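Local coordinates for putative sugar binding protein (Geobacillus stearothermophilus, PDB 6GT9) that binds galactose and probably glucose, apparently as the sugar-binding component of a three-component sensing system tied to galactan utilization, at residues A71-A83 / T93-E107. Residues are numbered along the deposited sequence; the frame is centred on the assembly and turned at random.
Sequences ANIDEHLRILKKA and TQGLTEAEFVPVINE
Phe101 wedges its ring as a knob between Ile73, His76, Leu77 and Leu80 of helix 73-85. Its edge meets the face of His76 in a T-shaped stack, with planes at 89° and centroids 4.9 Å apart, and Phe101 CZ sits off-centre, toward the rim of the imidazole. One face of the phenyl ring receives a CH-pi contact: Leu77 CD2 lies 3.4 Å from the Phe101 centroid, almost on the ring normal. Leu80 CD1 comes in obliquely, 3.6 Å from Phe101 CE2, while its other methyl, CD2, packs on Thr93 CB. With CG anti to the backbone N (chi1 -159°), His76 carries NE2 to Thr93 OG1, a 3.1 Å hydrogen bond, bent (148°) and tilted from the ring plane. That hydroxyl in turn donates to Gln94 O, 2.9 Å from Thr93 OG1. A leucine in place of His76 would probably leave Thr93 OG1 without its N-H donor and the Phe101 edge without an aromatic face. Farther along, Lys81 CE lies against Val104 CG2 at 3.8 Å. Gln94, whose NE2 is hydrogen-bonded to Asp119 and Glu38, touches the bound galactose, so this core borders the sugar pocket. The axes of segments 73-83 and 98-107 run nearly parallel, 10.7 Å apart at closest approach; their helices belong to consecutive beta-alpha-beta units that share strand 90-93, packed side by side on the parallel sheet of one lobe of a periplasmic-binding-protein fold.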
loop_
_atom_site.group_PDB
_atom_site.type_symbol
_atom_site.label_atom_id
_atom_site.label_comp_id
_atom_site.label_asym_id
_atom_site.label_seq_id
_atom_site.Cartn_x
_atom_site.Cartn_y
_atom_site.Cartn_z
ATOM N N ALA A 71 -9.581 3.804 -8.425
ATOM C CA ALA A 71 -8.719 2.638 -8.618
ATOM C C ALA A 71 -9.431 1.583 -9.452
ATOM O O ALA A 71 -10.587 1.251 -9.197
ATOM C CB ALA A 71 -8.290 2.047 -7.271
ATOM N N ASN A 72 -8.741 1.077 -10.469
ATOM C CA ASN A 72 -9.367 0.210 -11.457
ATOM C C ASN A 72 -8.289 -0.431 -12.315
ATOM O O ASN A 72 -7.475 0.279 -12.910
ATOM C CB ASN A 72 -10.342 1.012 -12.320
ATOM C CG ASN A 72 -11.068 0.157 -13.332
ATOM O OD1 ASN A 72 -10.583 -0.047 -14.444
ATOM N ND2 ASN A 72 -12.249 -0.336 -12.960
ATOM N N ILE A 73 -8.265 -1.764 -12.379
ATOM C CA ILE A 73 -7.170 -2.457 -13.062
ATOM C C ILE A 73 -7.099 -2.050 -14.531
ATOM O O ILE A 73 -6.030 -1.678 -15.038
ATOM C CB ILE A 73 -7.321 -3.978 -12.899
ATOM C CG1 ILE A 73 -6.988 -4.372 -11.456
ATOM C CG2 ILE A 73 -6.449 -4.701 -13.905
ATOM C CD1 ILE A 73 -7.550 -5.721 -11.024
ATOM N N ASP A 74 -8.227 -2.119 -15.241
ATOM C CA ASP A 74 -8.209 -1.808 -16.670
ATOM C C ASP A 74 -7.791 -0.371 -16.925
ATOM O O ASP A 74 -7.008 -0.102 -17.844
ATOM C CB ASP A 74 -9.576 -2.076 -17.302
ATOM C CG ASP A 74 -9.897 -3.559 -17.381
ATOM O OD1 ASP A 74 -8.944 -4.374 -17.380
ATOM O OD2 ASP A 74 -11.098 -3.908 -17.432
ATOM N N GLU A 75 -8.315 0.576 -16.145
ATOM C CA GLU A 75 -7.921 1.971 -16.339
ATOM C C GLU A 75 -6.431 2.164 -16.054
ATOM O O GLU A 75 -5.731 2.888 -16.776
ATOM C CB GLU A 75 -8.777 2.872 -15.450
ATOM C CG GLU A 75 -8.429 4.347 -15.486
ATOM C CD GLU A 75 -8.701 5.014 -16.828
ATOM O OE1 GLU A 75 -9.285 4.377 -17.745
ATOM O OE2 GLU A 75 -8.323 6.201 -16.949
ATOM N N HIS A 76 -5.941 1.515 -15.001
ATOM C CA HIS A 76 -4.522 1.529 -14.664
ATOM C C HIS A 76 -3.678 1.025 -15.828
ATOM O O HIS A 76 -2.675 1.643 -16.197
ATOM C CB HIS A 76 -4.314 0.665 -13.415
ATOM C CG HIS A 76 -3.054 0.953 -12.651
ATOM N ND1 HIS A 76 -2.995 0.873 -11.276
ATOM C CD2 HIS A 76 -1.807 1.283 -13.063
ATOM C CE1 HIS A 76 -1.772 1.162 -10.871
ATOM N NE2 HIS A 76 -1.027 1.409 -11.935
ATOM N N LEU A 77 -4.075 -0.079 -16.417
ATOM C CA LEU A 77 -3.352 -0.611 -17.521
ATOM C C LEU A 77 -3.450 0.266 -18.763
ATOM O O LEU A 77 -2.562 0.292 -19.537
ATOM C CB LEU A 77 -3.787 -2.003 -17.861
ATOM C CG LEU A 77 -3.570 -3.039 -16.796
ATOM C CD1 LEU A 77 -4.184 -4.333 -17.241
ATOM C CD2 LEU A 77 -2.102 -3.209 -16.463
ATOM N N ARG A 78 -4.530 0.980 -18.941
ATOM C CA ARG A 78 -4.661 1.852 -20.109
ATOM C C ARG A 78 -3.716 3.040 -20.004
ATOM O O ARG A 78 -3.136 3.477 -21.009
ATOM C CB ARG A 78 -6.117 2.323 -20.251
ATOM C CG ARG A 78 -6.382 3.211 -21.446
ATOM C CD ARG A 78 -7.793 3.846 -21.353
ATOM N NE ARG A 78 -7.838 4.855 -20.296
ATOM C CZ ARG A 78 -7.298 6.069 -20.410
ATOM N NH1 ARG A 78 -6.688 6.429 -21.540
ATOM N NH2 ARG A 78 -7.372 6.927 -19.399
ATOM N N ILE A 79 -3.542 3.564 -18.790
ATOM C CA ILE A 79 -2.645 4.693 -18.563
ATOM C C ILE A 79 -1.196 4.280 -18.778
ATOM O O ILE A 79 -0.396 5.040 -19.344
ATOM C CB ILE A 79 -2.879 5.263 -17.155
ATOM C CG1 ILE A 79 -4.269 5.916 -17.091
ATOM C CG2 ILE A 79 -1.768 6.225 -16.769
ATOM C CD1 ILE A 79 -4.693 6.292 -15.703
ATOM N N LEU A 80 -0.838 3.065 -18.355
ATOM C CA LEU A 80 0.514 2.563 -18.607
ATOM C C LEU A 80 0.805 2.500 -20.098
ATOM O O LEU A 80 1.860 2.948 -20.555
ATOM C CB LEU A 80 0.702 1.183 -17.982
ATOM C CG LEU A 80 0.722 1.199 -16.456
ATOM C CD1 LEU A 80 0.832 -0.206 -15.896
ATOM C CD2 LEU A 80 1.873 2.064 -15.992
ATOM N N LYS A 81 -0.116 1.929 -20.874
ATOM C CA LYS A 81 0.126 1.823 -22.308
ATOM C C LYS A 81 0.139 3.189 -22.975
ATOM O O LYS A 81 0.914 3.412 -23.913
ATOM C CB LYS A 81 -0.922 0.914 -22.939
ATOM C CG LYS A 81 -0.903 -0.493 -22.347
ATOM C CD LYS A 81 -2.010 -1.344 -22.934
ATOM C CE LYS A 81 -2.035 -2.728 -22.325
ATOM N NZ LYS A 81 -2.904 -3.653 -23.109
ATOM N N LYS A 82 -0.692 4.118 -22.498
ATOM C CA LYS A 82 -0.719 5.451 -23.084
ATOM C C LYS A 82 0.602 6.179 -22.870
ATOM O O LYS A 82 1.106 6.852 -23.783
ATOM C CB LYS A 82 -1.878 6.255 -22.495
ATOM C CG LYS A 82 -2.172 7.531 -23.245
ATOM C CD LYS A 82 -3.441 8.168 -22.716
ATOM C CE LYS A 82 -3.650 9.506 -23.372
ATOM N NZ LYS A 82 -3.548 9.367 -24.842
ATOM N N ALA A 83 1.172 6.068 -21.669
ATOM C CA ALA A 83 2.478 6.671 -21.413
ATOM C C ALA A 83 3.567 6.017 -22.256
ATOM O O ALA A 83 4.471 6.703 -22.750
ATOM C CB ALA A 83 2.835 6.578 -19.928
ATOM N N THR A 93 5.398 2.365 -11.454
ATOM C CA THR A 93 4.041 1.895 -11.210
ATOM C C THR A 93 4.063 0.713 -10.252
ATOM O O THR A 93 5.056 -0.005 -10.148
ATOM C CB THR A 93 3.362 1.457 -12.510
ATOM O OG1 THR A 93 2.040 0.998 -12.228
ATOM C CG2 THR A 93 4.154 0.318 -13.130
ATOM N N GLN A 94 2.934 0.491 -9.590
ATOM C CA GLN A 94 2.716 -0.783 -8.919
ATOM C C GLN A 94 2.619 -1.894 -9.955
ATOM O O GLN A 94 2.099 -1.698 -11.059
ATOM C CB GLN A 94 1.419 -0.762 -8.122
ATOM C CG GLN A 94 1.380 0.116 -6.907
ATOM C CD GLN A 94 -0.065 0.431 -6.548
ATOM O OE1 GLN A 94 -0.777 1.026 -7.352
ATOM N NE2 GLN A 94 -0.515 -0.007 -5.359
ATOM N N GLY A 95 3.132 -3.065 -9.603
ATOM C CA GLY A 95 2.762 -4.258 -10.334
ATOM C C GLY A 95 1.511 -4.786 -9.674
ATOM O O GLY A 95 1.575 -5.752 -8.910
ATOM N N LEU A 96 0.369 -4.134 -9.937
ATOM C CA LEU A 96 -0.788 -4.254 -9.049
ATOM C C LEU A 96 -1.313 -5.684 -8.981
ATOM O O LEU A 96 -1.699 -6.161 -7.903
ATOM C CB LEU A 96 -1.885 -3.295 -9.498
ATOM C CG LEU A 96 -2.959 -2.934 -8.479
ATOM C CD1 LEU A 96 -2.317 -2.506 -7.154
ATOM C CD2 LEU A 96 -3.814 -1.816 -9.053
ATOM N N THR A 97 -1.361 -6.377 -10.118
ATOM C CA THR A 97 -1.698 -7.794 -10.165
ATOM C C THR A 97 -0.633 -8.519 -10.965
ATOM O O THR A 97 0.089 -7.917 -11.758
ATOM C CB THR A 97 -3.060 -8.059 -10.808
ATOM O OG1 THR A 97 -3.036 -7.607 -12.175
ATOM C CG2 THR A 97 -4.163 -7.349 -10.045
ATOM N N GLU A 98 -0.545 -9.830 -10.763
ATOM C CA GLU A 98 0.413 -10.601 -11.538
ATOM C C GLU A 98 -0.142 -10.968 -12.902
ATOM O O GLU A 98 0.608 -11.000 -13.888
ATOM C CB GLU A 98 0.821 -11.872 -10.787
ATOM C CG GLU A 98 1.986 -12.577 -11.471
ATOM C CD GLU A 98 2.171 -14.012 -11.038
ATOM O OE1 GLU A 98 2.722 -14.225 -9.936
ATOM O OE2 GLU A 98 1.786 -14.921 -11.808
ATOM N N ALA A 99 -1.452 -11.221 -12.975
ATOM C CA ALA A 99 -2.056 -11.733 -14.201
ATOM C C ALA A 99 -2.133 -10.666 -15.286
ATOM O O ALA A 99 -1.921 -10.956 -16.469
ATOM C CB ALA A 99 -3.453 -12.287 -13.897
ATOM N N GLU A 100 -2.472 -9.465 -14.912
ATOM C CA GLU A 100 -2.579 -8.436 -15.883
ATOM C C GLU A 100 -1.364 -7.548 -16.079
ATOM O O GLU A 100 -1.126 -7.116 -17.187
ATOM C CB GLU A 100 -3.774 -7.544 -15.571
ATOM C CG GLU A 100 -5.105 -8.245 -15.735
ATOM C CD GLU A 100 -5.757 -8.579 -14.425
ATOM O OE1 GLU A 100 -5.077 -8.794 -13.436
ATOM O OE2 GLU A 100 -6.973 -8.597 -14.404
ATOM N N PHE A 101 -0.594 -7.314 -15.014
ATOM C CA PHE A 101 0.497 -6.346 -15.074
ATOM C C PHE A 101 1.818 -6.921 -15.563
ATOM O O PHE A 101 2.617 -6.171 -16.135
ATOM C CB PHE A 101 0.701 -5.681 -13.709
ATOM C CG PHE A 101 -0.250 -4.548 -13.453
ATOM C CD1 PHE A 101 -1.585 -4.804 -13.194
ATOM C CD2 PHE A 101 0.185 -3.228 -13.499
ATOM C CE1 PHE A 101 -2.482 -3.753 -12.979
ATOM C CE2 PHE A 101 -0.701 -2.178 -13.287
ATOM C CZ PHE A 101 -2.040 -2.444 -13.032
ATOM N N VAL A 102 2.088 -8.215 -15.367
ATOM C CA VAL A 102 3.350 -8.787 -15.855
ATOM C C VAL A 102 3.466 -8.690 -17.380
ATOM O O VAL A 102 4.458 -8.135 -17.867
ATOM C CB VAL A 102 3.538 -10.213 -15.333
ATOM C CG1 VAL A 102 4.675 -10.890 -16.091
ATOM C CG2 VAL A 102 3.823 -10.221 -13.834
ATOM N N PRO A 103 2.511 -9.197 -18.168
ATOM C CA PRO A 103 2.643 -9.033 -19.626
ATOM C C PRO A 103 2.736 -7.585 -20.084
ATOM O O PRO A 103 3.443 -7.310 -21.061
ATOM C CB PRO A 103 1.383 -9.723 -20.175
ATOM C CG PRO A 103 0.457 -9.838 -19.013
ATOM C CD PRO A 103 1.334 -10.013 -17.824
ATOM N N VAL A 104 2.060 -6.647 -19.416
ATOM C CA VAL A 104 2.121 -5.252 -19.851
ATOM C C VAL A 104 3.460 -4.626 -19.473
ATOM O O VAL A 104 4.047 -3.873 -20.258
ATOM C CB VAL A 104 0.941 -4.452 -19.274
ATOM C CG1 VAL A 104 1.059 -2.978 -19.649
ATOM C CG2 VAL A 104 -0.374 -5.017 -19.774
ATOM N N ILE A 105 3.954 -4.898 -18.261
ATOM C CA ILE A 105 5.299 -4.443 -17.916
ATOM C C ILE A 105 6.311 -4.998 -18.910
ATOM O O ILE A 105 7.187 -4.273 -19.391
ATOM C CB ILE A 105 5.652 -4.822 -16.466
ATOM C CG1 ILE A 105 4.868 -3.942 -15.485
ATOM C CG2 ILE A 105 7.135 -4.661 -16.242
ATOM C CD1 ILE A 105 4.827 -4.477 -14.036
ATOM N N ASN A 106 6.171 -6.277 -19.270
ATOM C CA ASN A 106 7.113 -6.899 -20.198
ATOM C C ASN A 106 7.044 -6.268 -21.587
ATOM O O ASN A 106 8.081 -6.023 -22.215
ATOM C CB ASN A 106 6.848 -8.402 -20.275
ATOM C CG ASN A 106 7.381 -9.143 -19.067
ATOM O OD1 ASN A 106 7.911 -8.537 -18.142
ATOM N ND2 ASN A 106 7.237 -10.460 -19.067
ATOM N N GLU A 107 5.837 -5.999 -22.087
ATOM C CA GLU A 107 5.725 -5.410 -23.417
ATOM C C GLU A 107 6.264 -3.983 -23.440
ATOM O O GLU A 107 6.864 -3.563 -24.439
ATOM C CB GLU A 107 4.267 -5.465 -23.895
ATOM C CG GLU A 107 3.493 -4.187 -23.776
ATOM C CD GLU A 107 1.998 -4.366 -24.045
ATOM O OE1 GLU A 107 1.351 -5.103 -23.341
ATOM O OE2 GLU A 107 1.464 -3.757 -24.943
#